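Local coordinates for protein acetylxylan esterase / glucomannan deacetylase (Cellvibrio japonicus, PDB 2W9X) that deacetylates plant cell wall polysaccharides, releasing acetyl groups from acetylated xylan and, with a large preference, from glucomannan, at residues Ser151-Tyr156 with Ile194-Gly199; Phe200-Asn205 with Ile242-Asn247; Arg204-Thr209 with Asp248-Leu253; Ala267-Asn272 with Glu303-Val308; Ile290-Asp295 with Ile323-Leu328. All coordinates share one frame; numbering follows the deposited sequence.

How the interactions relate
The five contacts sample one SGNH-hydrolase domain from its catalytic loops to its flank. Interactions 1, 2, 4 and 5 are largely buried, whereas interaction 3 is only partly so. Interactions 1 and 2 touch, bringing Gly199 beside Asn247. Interactions 2 and 3 share Arg204 and Asn205 and both use helix 246-249, but a small apolar pair and a water bridge in interaction 2 give way to a dense arginine-centred set of hydrogen bonds, with further waters, in interaction 3. Interactions 4 and 5 belong to the same layered scaffold: Val305 and Val308 of the helix pair in interaction 4 rest on Leu291 of the strand pair in interaction 5, and both contacts reach the second subunit.

Interaction 1 (Ser151-Tyr156 with Ile194-Gly199); sequences SFTVGY and INASSG
Ser151 and Ser198 meet in a buried contact at the active site, where the short helix 151-154 lies against the C-terminal end of edge strand 191-196 and the loop that follows it. Ser151 is the inferred nucleophile, and Gly199, by similarity, stabilises the transition state; their closeness is consistent with an oxyanion hole of the SGNH-hydrolase type. In the conformer described here, one of two for this residue, the Ser151 side chain faces the Ser198 methylene, and its OG hydrogen-bonds a glycerol, probably from the crystallisation liquor. Water 1 accepts a hydrogen bond from Gly199 N at 3.0 Å; its very short approach to Ser151 OG is doubtful. The hydroxyl of Ser198 is engaged by Glu116; it lies near the plane of the Tyr156 ring at its edge, Ser198 OG being 3.5 Å from Tyr156 CD1. That ring also stacks on His336, and its hydroxyl bonds to His334. Away from the catalytic end the chemistry becomes apolar. Thr153 CG2, anti to its own backbone N, is 3.5 Å from Ala196 CB and 3.7 Å from Ile194 CG2, while Val154 CG2 touches the same methyl, 3.7 Å from Ala196 CB. Behind this patch, Phe147 of the adjacent strand 144-149 touches both Thr153 and Ile194, and helix 180-187 covers the same two side chains with Phe180 and Pro182.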
# COMPACT_ATOMS: atom_id res chain seq x y z
N SER B 151 -12.28 -17.95 6.61
CA SER B 151 -11.67 -19.30 6.65
C SER B 151 -10.18 -19.31 6.38
O SER B 151 -9.42 -20.06 6.99
CB SER B 151 -12.34 -20.23 5.64
OG SER B 151 -13.74 -20.22 5.77
N PHE B 152 -9.75 -18.49 5.41
CA PHE B 152 -8.32 -18.40 5.08
C PHE B 152 -7.52 -17.94 6.30
O PHE B 152 -6.48 -18.50 6.61
CB PHE B 152 -8.07 -17.41 3.93
CG PHE B 152 -8.68 -17.82 2.62
CD1 PHE B 152 -9.19 -19.10 2.41
CD2 PHE B 152 -8.72 -16.90 1.56
CE1 PHE B 152 -9.75 -19.45 1.16
CE2 PHE B 152 -9.27 -17.26 0.31
CZ PHE B 152 -9.76 -18.53 0.11
N THR B 153 -8.04 -16.94 7.02
CA THR B 153 -7.35 -16.44 8.22
C THR B 153 -7.38 -17.43 9.40
O THR B 153 -6.38 -17.58 10.13
CB THR B 153 -7.91 -15.04 8.63
OG1 THR B 153 -7.68 -14.11 7.57
CG2 THR B 153 -7.24 -14.53 9.88
N VAL B 154 -8.52 -18.11 9.58
CA VAL B 154 -8.67 -19.19 10.58
C VAL B 154 -7.66 -20.34 10.37
O VAL B 154 -7.16 -20.92 11.33
CB VAL B 154 -10.10 -19.81 10.53
CG1 VAL B 154 -10.19 -21.07 11.39
CG2 VAL B 154 -11.20 -18.78 10.93
N GLY B 155 -7.38 -20.68 9.11
CA GLY B 155 -6.60 -21.89 8.81
C GLY B 155 -7.48 -23.11 8.58
O GLY B 155 -7.06 -24.24 8.80
N TYR B 156 -8.72 -22.87 8.17
CA TYR B 156 -9.67 -23.89 7.74
C TYR B 156 -9.05 -25.01 6.93
O TYR B 156 -8.60 -24.78 5.79
CB TYR B 156 -10.72 -23.20 6.88
CG TYR B 156 -11.87 -24.02 6.30
CD1 TYR B 156 -13.17 -23.83 6.75
CD2 TYR B 156 -11.67 -24.90 5.22
CE1 TYR B 156 -14.25 -24.51 6.18
CE2 TYR B 156 -12.74 -25.60 4.65
CZ TYR B 156 -14.02 -25.39 5.14
OH TYR B 156 -15.08 -26.07 4.58
N ILE B 194 -6.38 -13.24 16.42
CA ILE B 194 -6.89 -13.74 15.14
C ILE B 194 -8.42 -13.72 15.22
O ILE B 194 -9.06 -14.69 15.60
CB ILE B 194 -6.38 -15.18 14.79
CG1 ILE B 194 -4.86 -15.30 15.01
CG2 ILE B 194 -6.81 -15.59 13.37
CD1 ILE B 194 -3.98 -14.40 14.09
N ASN B 195 -8.99 -12.59 14.85
CA ASN B 195 -10.44 -12.44 14.89
C ASN B 195 -11.02 -12.76 13.52
O ASN B 195 -11.31 -11.88 12.71
CB ASN B 195 -10.78 -11.04 15.38
CG ASN B 195 -10.29 -10.81 16.79
OD1 ASN B 195 -10.39 -11.70 17.65
ND2 ASN B 195 -9.72 -9.63 17.04
N ALA B 196 -11.15 -14.05 13.28
CA ALA B 196 -11.63 -14.58 12.02
C ALA B 196 -12.67 -15.66 12.29
O ALA B 196 -12.64 -16.31 13.31
CB ALA B 196 -10.46 -15.17 11.23
N SER B 197 -13.57 -15.86 11.33
CA SER B 197 -14.59 -16.88 11.45
C SER B 197 -14.90 -17.34 10.04
O SER B 197 -15.05 -16.52 9.15
CB SER B 197 -15.85 -16.28 12.10
OG SER B 197 -16.78 -17.29 12.42
N SER B 198 -14.97 -18.66 9.85
CA SER B 198 -15.09 -19.25 8.52
C SER B 198 -16.43 -18.98 7.84
O SER B 198 -17.48 -19.09 8.47
CB SER B 198 -14.86 -20.77 8.57
OG SER B 198 -13.54 -21.09 8.96
N GLY B 199 -16.38 -18.63 6.56
CA GLY B 199 -17.60 -18.42 5.76
C GLY B 199 -18.08 -16.98 5.71
O GLY B 199 -19.00 -16.65 4.94
O HOH W 1 -14.32 -18.24 4.35

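Interaction 2 (Phe200-Asn205 with Ile242-Asn247); sequences FGIVRN and IGLGTN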
# COMPACT_ATOMS: atom_id res chain seq x y z
N PHE B 200 -17.46 -16.10 6.50
CA PHE B 200 -18.01 -14.74 6.68
C PHE B 200 -17.36 -13.70 5.76
O PHE B 200 -16.19 -13.84 5.36
CB PHE B 200 -17.97 -14.29 8.16
CG PHE B 200 -19.01 -14.98 9.04
CD1 PHE B 200 -20.31 -14.48 9.13
CD2 PHE B 200 -18.68 -16.14 9.78
CE1 PHE B 200 -21.28 -15.12 9.93
CE2 PHE B 200 -19.62 -16.78 10.57
CZ PHE B 200 -20.93 -16.27 10.66
N GLY B 201 -18.13 -12.67 5.42
CA GLY B 201 -17.65 -11.59 4.55
C GLY B 201 -17.84 -10.22 5.19
O GLY B 201 -18.26 -10.11 6.34
N ILE B 202 -17.51 -9.17 4.44
CA ILE B 202 -17.82 -7.77 4.82
C ILE B 202 -19.33 -7.52 5.00
O ILE B 202 -19.75 -6.97 6.04
CB ILE B 202 -17.24 -6.75 3.79
CG1 ILE B 202 -15.70 -6.79 3.80
CG2 ILE B 202 -17.78 -5.31 3.99
CD1 ILE B 202 -15.05 -6.40 5.11
N VAL B 203 -20.13 -7.90 4.00
CA VAL B 203 -21.59 -7.74 4.07
C VAL B 203 -22.30 -9.04 3.73
O VAL B 203 -23.43 -9.29 4.19
CB VAL B 203 -22.16 -6.61 3.12
CG1 VAL B 203 -21.76 -5.21 3.61
CG2 VAL B 203 -21.76 -6.84 1.65
N ARG B 204 -21.64 -9.86 2.91
CA ARG B 204 -22.26 -11.08 2.36
C ARG B 204 -21.39 -12.28 2.71
O ARG B 204 -20.19 -12.25 2.52
CB ARG B 204 -22.46 -10.95 0.85
CG ARG B 204 -23.15 -12.15 0.20
CD ARG B 204 -23.36 -11.90 -1.27
NE ARG B 204 -24.13 -13.00 -1.82
CZ ARG B 204 -23.63 -13.96 -2.60
NH1 ARG B 204 -22.36 -13.91 -2.97
NH2 ARG B 204 -24.43 -14.95 -3.02
N ASN B 205 -22.00 -13.35 3.23
CA ASN B 205 -21.23 -14.53 3.63
C ASN B 205 -21.30 -15.62 2.55
O ASN B 205 -22.03 -15.44 1.57
CB ASN B 205 -21.75 -15.04 4.98
CG ASN B 205 -21.86 -13.94 6.02
OD1 ASN B 205 -20.90 -13.18 6.23
ND2 ASN B 205 -23.00 -13.84 6.68
N ILE B 242 -6.56 -7.34 7.32
CA ILE B 242 -7.94 -7.74 7.09
C ILE B 242 -8.01 -8.49 5.77
O ILE B 242 -7.61 -7.97 4.73
CB ILE B 242 -8.93 -6.53 7.08
CG1 ILE B 242 -8.68 -5.63 8.30
CG2 ILE B 242 -10.40 -7.05 7.01
CD1 ILE B 242 -9.45 -4.28 8.30
N GLY B 243 -8.51 -9.71 5.80
CA GLY B 243 -8.69 -10.51 4.58
C GLY B 243 -10.16 -10.91 4.51
O GLY B 243 -10.53 -11.92 5.10
N LEU B 244 -10.98 -10.13 3.81
CA LEU B 244 -12.42 -10.39 3.70
C LEU B 244 -12.91 -9.98 2.32
O LEU B 244 -12.47 -8.96 1.77
CB LEU B 244 -13.19 -9.61 4.81
CG LEU B 244 -13.08 -10.07 6.28
CD1 LEU B 244 -13.70 -9.04 7.28
CD2 LEU B 244 -13.74 -11.44 6.46
N GLY B 245 -13.85 -10.74 1.76
CA GLY B 245 -14.36 -10.46 0.42
C GLY B 245 -14.50 -11.71 -0.45
O GLY B 245 -15.28 -11.70 -1.41
N THR B 246 -13.74 -12.76 -0.15
CA THR B 246 -13.92 -14.04 -0.86
C THR B 246 -15.36 -14.53 -0.69
O THR B 246 -16.02 -14.92 -1.65
CB THR B 246 -12.88 -15.11 -0.43
OG1 THR B 246 -11.60 -14.76 -0.96
CG2 THR B 246 -13.28 -16.51 -0.97
N ASN B 247 -15.87 -14.47 0.53
CA ASN B 247 -17.23 -14.92 0.76
C ASN B 247 -18.29 -13.96 0.22
O ASN B 247 -19.35 -14.40 -0.22
CB ASN B 247 -17.46 -15.24 2.23
CG ASN B 247 -16.64 -16.43 2.67
OD1 ASN B 247 -15.91 -16.36 3.65
ND2 ASN B 247 -16.74 -17.52 1.91
O HOH W 2 -14.67 -13.19 3.14
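Ile202 and Leu244 form the tight part of this contact, their side chains crossing obliquely so that Ile202 CD1 stands 3.7 Å from Leu244 CD1 and equally 3.7 Å from Leu244 CB. The other branch of the leucine, CD2, turns to the loop backbone and lies 3.6 Å from Phe200 O. Tyr269 of helix 262-283 touches Ile202, and Leu215 of helix 215-218 touches Leu244, which closes the apolar part against neighbouring helices. The loop itself is braced from within: Gly201 N donates to Asn205 OD1 at 2.9 Å, in the carbonyl plane and on a lone pair. Opposed to it, residues 245-248 read Gly-Thr-Asn-Asp, the block III signature of SGNH hydrolases, placed where strand 239-243 gives way to helix 246-249. Gly245 occupies the N-cap position, and Asn247 is, by similarity, a transition-state stabiliser beside Gly199. The looser side of the contact is bridged by solvent. Water 2 accepts from Gly245 N at 2.9 Å and from Asn247 N at 3.1 Å, and lies within bonding distance of Phe200 O, so one water links the start of the helix to the loop, beside the direct packing of Asn247 on Phe200. Farther along the loop the approach is backbone to backbone, with Arg204 O 3.4 Å from Asn247 C, and the Phe200 ring touches Leu215 and Leu218 of helix 215-218.

Interaction 3 (Arg204-Thr209 with Asp248-Leu253); sequences RNYNGT and DFSTAL
Arg204 and Asp248 hold each other twice: Arg204 N donates to Asp248 OD1 at 2.8 Å, from above the carboxylate plane, and Arg204 NH1 donates to Asp248 O at 2.9 Å, with the acceptor in the guanidinium plane. The arrangement ties a loop of the SGNH domain to helix 246-249, through the last residue of its Gly-Thr-Asn-Asp block, and to the chain that follows. Asp248 also receives the backbone N-H groups of Ile202 and Val203, so one carboxylate pins three successive loop residues. The arginine chain is extended from CG to NE, CG lying anti to the backbone N (chi1 -177°). At its end NH1 also meets Thr251 OG1 at 3.1 Å, NH2 makes a weak bond to Ala252 O, and NE forms a salt bridge with Glu257. Leu253 CD2 lies over one guanidinium face, 3.6 Å from Arg204 NE. Water 3 joins Asn207 N to the hydroxyls of Ser250 and Thr251. Farther out, Tyr206 CE1 is 3.9 Å from Thr251 CG2.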
# COMPACT_ATOMS: atom_id res chain seq x y z
N ARG B 204 -21.64 -9.86 2.91
CA ARG B 204 -22.26 -11.08 2.36
C ARG B 204 -21.39 -12.28 2.71
O ARG B 204 -20.19 -12.25 2.52
CB ARG B 204 -22.46 -10.95 0.85
CG ARG B 204 -23.15 -12.15 0.20
CD ARG B 204 -23.36 -11.90 -1.27
NE ARG B 204 -24.13 -13.00 -1.82
CZ ARG B 204 -23.63 -13.96 -2.60
NH1 ARG B 204 -22.36 -13.91 -2.97
NH2 ARG B 204 -24.43 -14.95 -3.02
N ASN B 205 -22.00 -13.35 3.23
CA ASN B 205 -21.23 -14.53 3.63
C ASN B 205 -21.30 -15.62 2.55
O ASN B 205 -22.03 -15.44 1.57
CB ASN B 205 -21.75 -15.04 4.98
CG ASN B 205 -21.86 -13.94 6.02
OD1 ASN B 205 -20.90 -13.18 6.23
ND2 ASN B 205 -23.00 -13.84 6.68
N TYR B 206 -20.59 -16.74 2.73
CA TYR B 206 -20.58 -17.79 1.72
C TYR B 206 -21.97 -18.16 1.18
O TYR B 206 -22.85 -18.59 1.94
CB TYR B 206 -19.88 -19.07 2.18
CG TYR B 206 -19.84 -20.08 1.06
CD1 TYR B 206 -19.03 -19.86 -0.06
CD2 TYR B 206 -20.64 -21.22 1.08
CE1 TYR B 206 -19.00 -20.76 -1.11
CE2 TYR B 206 -20.60 -22.14 0.02
CZ TYR B 206 -19.79 -21.88 -1.07
OH TYR B 206 -19.73 -22.76 -2.14
N ASN B 207 -22.15 -18.02 -0.13
CA ASN B 207 -23.43 -18.28 -0.80
C ASN B 207 -24.66 -17.64 -0.14
O ASN B 207 -25.77 -18.21 -0.14
CB ASN B 207 -23.64 -19.79 -1.03
CG ASN B 207 -24.80 -20.07 -1.97
OD1 ASN B 207 -25.03 -19.35 -2.95
ND2 ASN B 207 -25.58 -21.10 -1.65
N GLY B 208 -24.48 -16.43 0.41
CA GLY B 208 -25.58 -15.73 1.08
C GLY B 208 -26.06 -16.34 2.39
O GLY B 208 -27.14 -16.00 2.86
N THR B 209 -25.27 -17.24 2.98
CA THR B 209 -25.60 -17.84 4.28
C THR B 209 -25.56 -16.81 5.40
O THR B 209 -24.95 -15.74 5.23
CB THR B 209 -24.67 -19.01 4.63
OG1 THR B 209 -23.31 -18.58 4.56
CG2 THR B 209 -24.89 -20.21 3.68
N ASP B 248 -17.99 -12.66 0.20
CA ASP B 248 -18.91 -11.72 -0.47
C ASP B 248 -19.08 -12.07 -1.93
O ASP B 248 -20.19 -11.99 -2.45
CB ASP B 248 -18.45 -10.26 -0.34
CG ASP B 248 -18.37 -9.81 1.09
OD1 ASP B 248 -19.33 -9.16 1.56
OD2 ASP B 248 -17.35 -10.15 1.76
N PHE B 249 -17.98 -12.46 -2.59
CA PHE B 249 -17.97 -12.49 -4.07
C PHE B 249 -17.77 -13.85 -4.75
O PHE B 249 -17.89 -13.94 -5.96
CB PHE B 249 -16.97 -11.47 -4.65
CG PHE B 249 -17.21 -10.06 -4.21
CD1 PHE B 249 -18.38 -9.39 -4.56
CD2 PHE B 249 -16.28 -9.40 -3.43
CE1 PHE B 249 -18.61 -8.07 -4.15
CE2 PHE B 249 -16.50 -8.09 -3.00
CZ PHE B 249 -17.66 -7.43 -3.37
N SER B 250 -17.53 -14.91 -3.99
CA SER B 250 -17.16 -16.17 -4.62
C SER B 250 -18.31 -16.88 -5.35
O SER B 250 -18.09 -17.86 -6.08
CB SER B 250 -16.55 -17.12 -3.58
OG SER B 250 -17.52 -17.47 -2.62
N THR B 251 -19.54 -16.40 -5.14
CA THR B 251 -20.74 -17.02 -5.69
C THR B 251 -21.66 -15.96 -6.25
O THR B 251 -21.60 -14.78 -5.88
CB THR B 251 -21.56 -17.83 -4.63
OG1 THR B 251 -21.93 -16.97 -3.55
CG2 THR B 251 -20.78 -19.03 -4.09
N ALA B 252 -22.53 -16.40 -7.15
CA ALA B 252 -23.59 -15.59 -7.72
C ALA B 252 -24.67 -15.33 -6.66
O ALA B 252 -24.89 -16.14 -5.77
CB ALA B 252 -24.20 -16.32 -8.91
N LEU B 253 -25.34 -14.19 -6.78
CA LEU B 253 -26.47 -13.87 -5.92
C LEU B 253 -27.65 -14.82 -6.17
O LEU B 253 -27.99 -15.13 -7.30
CB LEU B 253 -26.91 -12.41 -6.12
CG LEU B 253 -25.96 -11.32 -5.62
CD1 LEU B 253 -26.14 -10.02 -6.42
CD2 LEU B 253 -26.13 -11.10 -4.12
O HOH W 3 -19.91 -16.57 -1.74
O HOH W 4 -25.06 -18.94 -5.52

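Interaction 4 (Ala267-Asn272 with Glu303-Val308); sequences ADYVAN and EQVGKV
Tyr269 and Val270 carry this helix-helix contact, one turn of which is tied by Asp268 O: that carbonyl accepts from both Asn272 N and Asn272 ND2, which reach it from opposite faces of its plane. Tyr269 CG is anti to the backbone N (chi1 174°), which directs the ring toward Gln304, whose CB is 3.7 Å from Tyr269 CE2. At the far end Val305 CG2 comes up at the ring edge, 3.3 Å from Tyr269 OH, a hydroxyl that bonds to Leu244 O. The packing across the helices is mostly apolar. Val270 CG2 rests 3.8 Å from Gln304 O and 4.1 Å from Lys307 CB, and Val270 and Val308 slide past each other in opposite directions, with Val270 CG1 4.0 Å from Val308 CG2. Gln304 and Lys307 are themselves linked, Lys307 NZ donating to Gln304 OE1 at 2.8 Å, in the carbonyl plane and on a lone pair. The short helical segments are inclined by 42° and approach to 9.2 Å between axes, a spacing that medium-sized side chains bridge here. Lys307 and Glu303 also pack on Glu303 and Lys307 of the second subunit. Within the chain, helices 262-283 and 300-314 lie together on one side of the parallel sheet: Val305 and Val308 rest on Leu291 of strand 288-294, while Phe249 of helix 246-249 meets the Tyr269 ring edge-to-face.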
# COMPACT_ATOMS: atom_id res chain seq x y z
N ALA B 267 -21.33 -1.94 -4.25
CA ALA B 267 -21.52 -0.66 -3.56
C ALA B 267 -21.60 -0.87 -2.04
O ALA B 267 -20.93 -0.17 -1.27
CB ALA B 267 -22.78 0.02 -4.09
N ASP B 268 -22.39 -1.85 -1.63
CA ASP B 268 -22.61 -2.12 -0.21
C ASP B 268 -21.35 -2.68 0.47
O ASP B 268 -21.03 -2.29 1.60
CB ASP B 268 -23.80 -3.07 -0.05
CG ASP B 268 -24.28 -3.19 1.39
OD1 ASP B 268 -24.26 -2.18 2.12
OD2 ASP B 268 -24.70 -4.30 1.78
N TYR B 269 -20.63 -3.56 -0.23
CA TYR B 269 -19.35 -4.07 0.23
C TYR B 269 -18.36 -2.92 0.43
O TYR B 269 -17.70 -2.84 1.46
CB TYR B 269 -18.77 -5.09 -0.78
CG TYR B 269 -17.36 -5.59 -0.49
CD1 TYR B 269 -17.14 -6.75 0.26
CD2 TYR B 269 -16.23 -4.92 -1.00
CE1 TYR B 269 -15.84 -7.23 0.52
CE2 TYR B 269 -14.95 -5.39 -0.75
CZ TYR B 269 -14.76 -6.54 0.01
OH TYR B 269 -13.50 -6.97 0.26
N VAL B 270 -18.25 -2.05 -0.57
CA VAL B 270 -17.24 -0.99 -0.50
C VAL B 270 -17.53 -0.03 0.68
O VAL B 270 -16.62 0.28 1.46
CB VAL B 270 -17.03 -0.23 -1.86
CG1 VAL B 270 -16.17 1.02 -1.67
CG2 VAL B 270 -16.37 -1.13 -2.91
N ALA B 271 -18.79 0.40 0.81
CA ALA B 271 -19.19 1.35 1.85
C ALA B 271 -18.92 0.81 3.25
O ALA B 271 -18.39 1.52 4.10
CB ALA B 271 -20.68 1.74 1.70
N ASN B 272 -19.29 -0.44 3.50
CA ASN B 272 -19.10 -1.03 4.81
C ASN B 272 -17.66 -1.34 5.16
O ASN B 272 -17.26 -1.19 6.32
CB ASN B 272 -19.97 -2.26 4.95
CG ASN B 272 -21.35 -1.90 5.35
OD1 ASN B 272 -21.62 -1.68 6.53
ND2 ASN B 272 -22.24 -1.74 4.37
N GLU B 303 -10.48 -6.11 -7.21
CA GLU B 303 -10.97 -4.83 -7.71
C GLU B 303 -11.77 -4.03 -6.68
O GLU B 303 -11.59 -2.81 -6.58
CB GLU B 303 -11.77 -4.97 -9.02
CG GLU B 303 -12.29 -3.56 -9.46
CD GLU B 303 -12.55 -3.43 -10.94
OE1 GLU B 303 -11.62 -3.68 -11.75
OE2 GLU B 303 -13.67 -3.04 -11.30
N GLN B 304 -12.65 -4.70 -5.93
CA GLN B 304 -13.47 -3.97 -4.95
C GLN B 304 -12.61 -3.45 -3.83
O GLN B 304 -12.84 -2.35 -3.34
CB GLN B 304 -14.61 -4.82 -4.38
CG GLN B 304 -15.52 -5.50 -5.42
CD GLN B 304 -15.84 -4.62 -6.61
OE1 GLN B 304 -16.33 -3.51 -6.46
NE2 GLN B 304 -15.55 -5.13 -7.81
N VAL B 305 -11.63 -4.25 -3.42
CA VAL B 305 -10.67 -3.82 -2.41
C VAL B 305 -9.84 -2.61 -2.90
O VAL B 305 -9.54 -1.71 -2.10
CB VAL B 305 -9.82 -5.01 -1.90
CG1 VAL B 305 -8.74 -4.57 -0.92
CG2 VAL B 305 -10.75 -6.04 -1.22
N GLY B 306 -9.51 -2.57 -4.20
CA GLY B 306 -8.82 -1.40 -4.77
C GLY B 306 -9.64 -0.12 -4.60
O GLY B 306 -9.08 0.97 -4.32
N LYS B 307 -10.96 -0.25 -4.74
CA LYS B 307 -11.89 0.88 -4.58
C LYS B 307 -11.96 1.31 -3.11
O LYS B 307 -12.05 2.51 -2.82
CB LYS B 307 -13.30 0.50 -5.04
CG LYS B 307 -13.49 0.18 -6.53
CD LYS B 307 -14.97 -0.22 -6.75
CE LYS B 307 -15.25 -0.88 -8.11
NZ LYS B 307 -16.69 -1.34 -8.20
N VAL B 308 -11.94 0.33 -2.20
CA VAL B 308 -11.91 0.58 -0.76
C VAL B 308 -10.66 1.37 -0.35
O VAL B 308 -10.75 2.38 0.34
CB VAL B 308 -12.02 -0.74 0.06
CG1 VAL B 308 -11.84 -0.50 1.57
CG2 VAL B 308 -13.38 -1.39 -0.18

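Interaction 5 (Ile290-Asp295 with Ile323-Leu328); sequences ILMNSD and IVFKGL. With GOL (glycerol), chain I.
Leu291 and Asn293 exchange backbone hydrogen bonds with Ile323 and Phe325 in a parallel register. Ile323 N donates to Leu291 O, Asn293 N to Ile323 O, and Phe325 N to Asn293 O, all at 2.7 to 2.8 Å. A weak bond from Asp295 N to Phe325 O follows. Apolar contacts gather on the face carrying Met292, Ile323 and Phe325. Ile290 CG2 touches Ile323 CD1 at 3.5 Å. The extended Met292 chain meets Phe325 at about a right angle, Met292 CG lying in the ring plane at the edge, 3.8 Å from Phe325 CD2. One face of that ring is laid against the neighbouring backbone, with Ser294 CA offset toward the rim. These are the two strands of a beta-alpha-beta unit whose connecting helix is 300-314, which touches Leu291 and Asn293, whereas Leu345 of helix 339-354 covers Met292 and Phe325. The charged and ligand contacts come at residues 295 and 326-328. Lys326 bends at chi3 (63°) and chi4, and its NZ forms a salt bridge of 2.8 Å with Asp295 OD2, on the anti lone pair; the same NZ bonds to Gly314 O of the second subunit. A glycerol, probably from the crystallisation liquor, donates from O3 to Asp295 OD2 and accepts at O3 from Gly327 N at 3.0 Å, while its O1 donates to Leu328 O.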
# COMPACT_ATOMS: atom_id res chain seq x y z
N ILE B 290 -3.57 -3.38 6.37
CA ILE B 290 -3.23 -4.12 5.15
C ILE B 290 -4.45 -4.92 4.73
O ILE B 290 -4.91 -5.79 5.45
CB ILE B 290 -2.01 -5.04 5.34
CG1 ILE B 290 -0.76 -4.21 5.71
CG2 ILE B 290 -1.75 -5.87 4.06
CD1 ILE B 290 0.46 -5.04 6.05
N LEU B 291 -4.96 -4.62 3.54
CA LEU B 291 -6.14 -5.31 3.04
C LEU B 291 -5.68 -6.37 2.05
O LEU B 291 -5.12 -6.05 1.01
CB LEU B 291 -7.12 -4.31 2.39
CG LEU B 291 -7.43 -3.06 3.24
CD1 LEU B 291 -8.68 -2.34 2.68
CD2 LEU B 291 -7.63 -3.37 4.75
N MET B 292 -5.89 -7.62 2.43
CA MET B 292 -5.23 -8.76 1.79
C MET B 292 -6.26 -9.69 1.13
O MET B 292 -7.18 -10.15 1.80
CB MET B 292 -4.42 -9.50 2.86
CG MET B 292 -3.70 -10.75 2.39
SD MET B 292 -2.59 -11.23 3.71
CE MET B 292 -1.94 -12.74 3.00
N ASN B 293 -6.13 -9.94 -0.17
CA ASN B 293 -7.08 -10.79 -0.90
C ASN B 293 -6.41 -11.61 -2.01
O ASN B 293 -5.26 -11.38 -2.37
CB ASN B 293 -8.29 -10.01 -1.48
CG ASN B 293 -9.12 -9.32 -0.41
OD1 ASN B 293 -10.17 -9.84 0.04
ND2 ASN B 293 -8.68 -8.13 -0.00
N SER B 294 -7.16 -12.57 -2.53
CA SER B 294 -6.69 -13.48 -3.58
C SER B 294 -6.83 -12.83 -4.94
O SER B 294 -7.50 -11.77 -5.09
CB SER B 294 -7.56 -14.74 -3.59
OG SER B 294 -8.83 -14.40 -4.13
N ASP B 295 -6.21 -13.48 -5.93
CA ASP B 295 -6.35 -13.12 -7.33
C ASP B 295 -7.47 -13.95 -7.97
O ASP B 295 -7.48 -14.17 -9.17
CB ASP B 295 -5.02 -13.36 -8.07
CG ASP B 295 -4.56 -14.86 -8.05
OD1 ASP B 295 -5.16 -15.70 -7.36
OD2 ASP B 295 -3.55 -15.16 -8.71
N ILE B 323 -2.72 -6.00 -0.43
CA ILE B 323 -1.92 -7.16 -0.86
C ILE B 323 -2.85 -8.11 -1.61
O ILE B 323 -3.97 -8.43 -1.13
CB ILE B 323 -1.21 -7.87 0.33
CG1 ILE B 323 -0.08 -6.98 0.89
CG2 ILE B 323 -0.66 -9.26 -0.11
CD1 ILE B 323 0.65 -7.60 2.11
N VAL B 324 -2.43 -8.49 -2.81
CA VAL B 324 -3.12 -9.52 -3.59
C VAL B 324 -2.22 -10.74 -3.67
O VAL B 324 -1.09 -10.66 -4.20
CB VAL B 324 -3.47 -9.05 -5.01
CG1 VAL B 324 -4.18 -10.16 -5.77
CG2 VAL B 324 -4.32 -7.77 -4.95
N PHE B 325 -2.69 -11.86 -3.11
CA PHE B 325 -1.84 -13.06 -3.10
C PHE B 325 -2.17 -13.99 -4.25
O PHE B 325 -3.31 -14.01 -4.74
CB PHE B 325 -1.83 -13.77 -1.73
CG PHE B 325 -3.19 -14.23 -1.25
CD1 PHE B 325 -3.76 -15.41 -1.72
CD2 PHE B 325 -3.87 -13.50 -0.27
CE1 PHE B 325 -5.02 -15.83 -1.25
CE2 PHE B 325 -5.11 -13.92 0.20
CZ PHE B 325 -5.67 -15.08 -0.29
N LYS B 326 -1.15 -14.72 -4.69
CA LYS B 326 -1.19 -15.53 -5.91
C LYS B 326 -0.41 -16.83 -5.71
O LYS B 326 0.47 -16.91 -4.84
CB LYS B 326 -0.52 -14.77 -7.08
CG LYS B 326 -1.05 -13.34 -7.36
CD LYS B 326 -0.20 -12.66 -8.43
CE LYS B 326 -0.26 -13.38 -9.80
NZ LYS B 326 -1.67 -13.67 -10.16
N GLY B 327 -0.74 -17.83 -6.51
CA GLY B 327 0.12 -19.02 -6.66
C GLY B 327 0.05 -19.99 -5.50
O GLY B 327 1.05 -20.63 -5.16
N LEU B 328 -1.13 -20.10 -4.87
CA LEU B 328 -1.35 -21.09 -3.82
C LEU B 328 -1.76 -22.41 -4.43
O LEU B 328 -2.27 -22.43 -5.55
CB LEU B 328 -2.47 -20.60 -2.92
CG LEU B 328 -2.13 -19.58 -1.82
CD1 LEU B 328 -1.40 -18.41 -2.32
CD2 LEU B 328 -3.43 -19.12 -1.15
C1 GOL I . -4.06 -20.62 -7.60
O1 GOL I . -3.22 -19.90 -6.75
C2 GOL I . -3.61 -20.37 -9.03
O2 GOL I . -4.48 -21.17 -9.82
C3 GOL I . -3.65 -18.86 -9.38
O3 GOL I . -2.70 -18.00 -8.72